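Local coordinates for putative uncharacterized protein PH0242 (Pyrococcus horikoshii, PDB 3VU1) that is the C-terminal globular domain of an archaeal AglB, a protein of the oligosaccharyltransferase family, and carries a bound calcium ion, at residues L168-P173 with V193-P198. Sequence-based numbering, arbitrary orientation.
Sequences LSVAFP and VVYLTP
L196 O takes the N-H of F172 in a nearly straight bond (F172 N to L196 O 2.7 Å, 173° at the hydrogen), the C=O of L196 pointing almost straight at the donor. It closes a parallel strand pair, 168-171 with 193-196, in a mixed sheet of the Insert domain of this oligosaccharyltransferase family protein; strand 200-205 flanks the pair beyond 193-196 and strand 176-179 beyond 168-171, both antiparallel. The 168-171 strand donates from V170 N to V194 O (2.9 Å), and V170 O receives L196 N from well above its carbonyl plane (38°). V194 N reaches L168 O at 3.0 Å. The CA-H groups of S169 and A171 also face V194 O and L196 O.

V170 and Y195 share one face with L168 and V193. The Y195 ring runs beside V170, pointing the same way, and V170 CB lies 3.9 Å from its CD1 at the ring edge; V170 O meets the same edge in plane. A chi1 of -65° sets CG of Y195 beside the backbone N. V193 CG1 lies over one face of the ring, offset toward the rim. F172, just past the strand, brings its ring alongside Y195, whose CD1 meets the F172 edge near CE2. I220 and P221 touch F172 from outside the pair, while Y195 OH is hydrogen-bonded to A209 O and T222 OG1. The other face carries S169, V194, A171 and L196; I155 and V157 of strand 153-159 pack on it, joining two parts of the same sheet. There S169 OG, beside its own backbone N, lies against V194 CB.

Past the strands a cis peptide leads into P173, whose CD approaches P198 CG to 3.7 Å, the two side chains crossing at a slant, while P198 CD rests 3.3 Å from F172 O.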
ATOM      1  N   LEU A 168     -23.786  -9.351   7.263  1.00 46.16           N
ATOM      2  CA  LEU A 168     -23.164  -8.956   8.501  1.00 44.21           C
ATOM      3  C   LEU A 168     -23.159  -7.448   8.465  1.00 43.35           C
ATOM      4  O   LEU A 168     -23.213  -6.866   7.398  1.00 45.30           O
ATOM      5  CB  LEU A 168     -21.732  -9.490   8.571  1.00 45.98           C
ATOM      6  CG  LEU A 168     -20.801  -8.881   9.628  1.00 50.33           C
ATOM      7  CD1 LEU A 168     -21.264  -9.298  11.025  1.00 50.20           C
ATOM      8  CD2 LEU A 168     -19.332  -9.223   9.406  1.00 46.74           C
ATOM      9  N   SER A 169     -23.130  -6.816   9.630  1.00 42.90           N
ATOM     10  CA  SER A 169     -22.967  -5.381   9.716  1.00 44.02           C
ATOM     11  C   SER A 169     -22.034  -5.120  10.859  1.00 44.70           C
ATOM     12  O   SER A 169     -21.995  -5.900  11.821  1.00 49.15           O
ATOM     13  CB  SER A 169     -24.300  -4.695   9.961  1.00 45.83           C
ATOM     14  OG  SER A 169     -25.291  -5.219   9.091  1.00 51.55           O
ATOM     15  N   VAL A 170     -21.253  -4.053  10.761  1.00 40.35           N
ATOM     16  CA  VAL A 170     -20.327  -3.746  11.832  1.00 42.64           C
ATOM     17  C   VAL A 170     -20.298  -2.260  12.094  1.00 45.33           C
ATOM     18  O   VAL A 170     -19.963  -1.459  11.220  1.00 47.73           O
ATOM     19  CB  VAL A 170     -18.890  -4.275  11.591  1.00 42.59           C
ATOM     20  CG1 VAL A 170     -18.082  -4.179  12.872  1.00 42.30           C
ATOM     21  CG2 VAL A 170     -18.879  -5.717  11.088  1.00 43.07           C
ATOM     22  N   ALA A 171     -20.649  -1.902  13.323  1.00 48.03           N
ATOM     23  CA  ALA A 171     -20.652  -0.512  13.747  1.00 50.28           C
ATOM     24  C   ALA A 171     -19.294  -0.065  14.318  1.00 48.60           C
ATOM     25  O   ALA A 171     -18.688  -0.766  15.128  1.00 51.04           O
ATOM     26  CB  ALA A 171     -21.763  -0.299  14.761  1.00 47.82           C
ATOM     27  N   PHE A 172     -18.832   1.105  13.891  1.00 51.46           N
ATOM     28  CA  PHE A 172     -17.647   1.739  14.467  1.00 56.85           C
ATOM     29  C   PHE A 172     -17.895   3.175  14.932  1.00 65.62           C
ATOM     30  O   PHE A 172     -18.718   3.883  14.337  1.00 68.21           O
ATOM     31  CB  PHE A 172     -16.514   1.734  13.464  1.00 55.98           C
ATOM     32  CG  PHE A 172     -16.035   0.365  13.114  1.00 54.45           C
ATOM     33  CD1 PHE A 172     -15.080  -0.265  13.897  1.00 53.77           C
ATOM     34  CD2 PHE A 172     -16.537  -0.291  11.992  1.00 52.02           C
ATOM     35  CE1 PHE A 172     -14.639  -1.536  13.569  1.00 60.88           C
ATOM     36  CE2 PHE A 172     -16.106  -1.561  11.665  1.00 54.77           C
ATOM     37  CZ  PHE A 172     -15.153  -2.191  12.451  1.00 56.01           C
ATOM     38  N   PRO A 173     -17.197   3.610  16.008  1.00 72.43           N
ATOM     39  CA  PRO A 173     -16.344   2.810  16.898  1.00 71.39           C
ATOM     40  C   PRO A 173     -17.104   1.721  17.687  1.00 72.09           C
ATOM     41  O   PRO A 173     -18.295   1.880  18.023  1.00 65.58           O
ATOM     42  CB  PRO A 173     -15.762   3.857  17.858  1.00 74.55           C
ATOM     43  CG  PRO A 173     -16.678   5.037  17.763  1.00 69.82           C
ATOM     44  CD  PRO A 173     -17.081   5.048  16.323  1.00 74.73           C
ATOM     45  N   VAL A 193     -22.443  -6.582   2.891  1.00 38.72           N
ATOM     46  CA  VAL A 193     -21.998  -6.337   4.251  1.00 38.63           C
ATOM     47  C   VAL A 193     -22.229  -4.843   4.504  1.00 39.83           C
ATOM     48  O   VAL A 193     -22.096  -4.051   3.561  1.00 39.54           O
ATOM     49  CB  VAL A 193     -20.491  -6.717   4.404  1.00 35.66           C
ATOM     50  CG1 VAL A 193     -19.893  -6.156   5.691  1.00 34.86           C
ATOM     51  CG2 VAL A 193     -20.308  -8.229   4.347  1.00 30.23           C
ATOM     52  N   VAL A 194     -22.592  -4.452   5.736  1.00 38.76           N
ATOM     53  CA  VAL A 194     -22.744  -3.027   6.034  1.00 37.39           C
ATOM     54  C   VAL A 194     -21.763  -2.606   7.077  1.00 37.25           C
ATOM     55  O   VAL A 194     -21.532  -3.336   8.013  1.00 41.50           O
ATOM     56  CB  VAL A 194     -24.152  -2.655   6.483  1.00 38.28           C
ATOM     57  CG1 VAL A 194     -24.187  -1.220   6.984  1.00 38.92           C
ATOM     58  CG2 VAL A 194     -25.113  -2.791   5.326  1.00 38.45           C
ATOM     59  N   TYR A 195     -21.152  -1.445   6.885  1.00 39.99           N
ATOM     60  CA  TYR A 195     -20.313  -0.844   7.920  1.00 41.88           C
ATOM     61  C   TYR A 195     -20.890   0.503   8.310  1.00 44.82           C
ATOM     62  O   TYR A 195     -21.063   1.383   7.448  1.00 44.04           O
ATOM     63  CB  TYR A 195     -18.884  -0.650   7.449  1.00 39.36           C
ATOM     64  CG  TYR A 195     -18.142  -1.928   7.158  1.00 44.85           C
ATOM     65  CD1 TYR A 195     -17.851  -2.848   8.166  1.00 44.59           C
ATOM     66  CD2 TYR A 195     -17.716  -2.221   5.851  1.00 42.83           C
ATOM     67  CE1 TYR A 195     -17.156  -4.016   7.880  1.00 43.98           C
ATOM     68  CE2 TYR A 195     -17.019  -3.373   5.564  1.00 39.45           C
ATOM     69  CZ  TYR A 195     -16.735  -4.266   6.573  1.00 42.22           C
ATOM     70  OH  TYR A 195     -16.036  -5.409   6.250  1.00 41.91           O
ATOM     71  N   LEU A 196     -21.205   0.651   9.600  1.00 44.82           N
ATOM     72  CA  LEU A 196     -21.772   1.897  10.115  1.00 46.73           C
ATOM     73  C   LEU A 196     -20.717   2.669  10.870  1.00 46.70           C
ATOM     74  O   LEU A 196     -20.156   2.163  11.836  1.00 48.41           O
ATOM     75  CB  LEU A 196     -22.986   1.618  11.011  1.00 44.62           C
ATOM     76  CG  LEU A 196     -24.186   0.982  10.296  1.00 47.19           C
ATOM     77  CD1 LEU A 196     -25.388   0.879  11.211  1.00 45.00           C
ATOM     78  CD2 LEU A 196     -24.569   1.697   9.005  1.00 45.42           C
ATOM     79  N   THR A 197     -20.429   3.877  10.410  1.00 46.31           N
ATOM     80  CA  THR A 197     -19.496   4.761  11.118  1.00 51.42           C
ATOM     81  C   THR A 197     -20.270   6.014  11.551  1.00 58.41           C
ATOM     82  O   THR A 197     -21.424   6.200  11.142  1.00 53.21           O
ATOM     83  CB  THR A 197     -18.251   5.154  10.273  1.00 48.38           C
ATOM     84  OG1 THR A 197     -18.601   6.150   9.309  1.00 46.77           O
ATOM     85  CG2 THR A 197     -17.655   3.948   9.549  1.00 49.32           C
ATOM     86  N   PRO A 198     -19.647   6.887  12.370  1.00 63.49           N
ATOM     87  CA  PRO A 198     -20.436   8.018  12.832  1.00 60.81           C
ATOM     88  C   PRO A 198     -21.018   8.837  11.690  1.00 59.06           C
ATOM     89  O   PRO A 198     -22.079   9.431  11.865  1.00 61.05           O
ATOM     90  CB  PRO A 198     -19.415   8.828  13.634  1.00 63.23           C
ATOM     91  CG  PRO A 198     -18.520   7.771  14.197  1.00 61.40           C
ATOM     92  CD  PRO A 198     -18.318   6.871  13.011  1.00 62.21           C
TER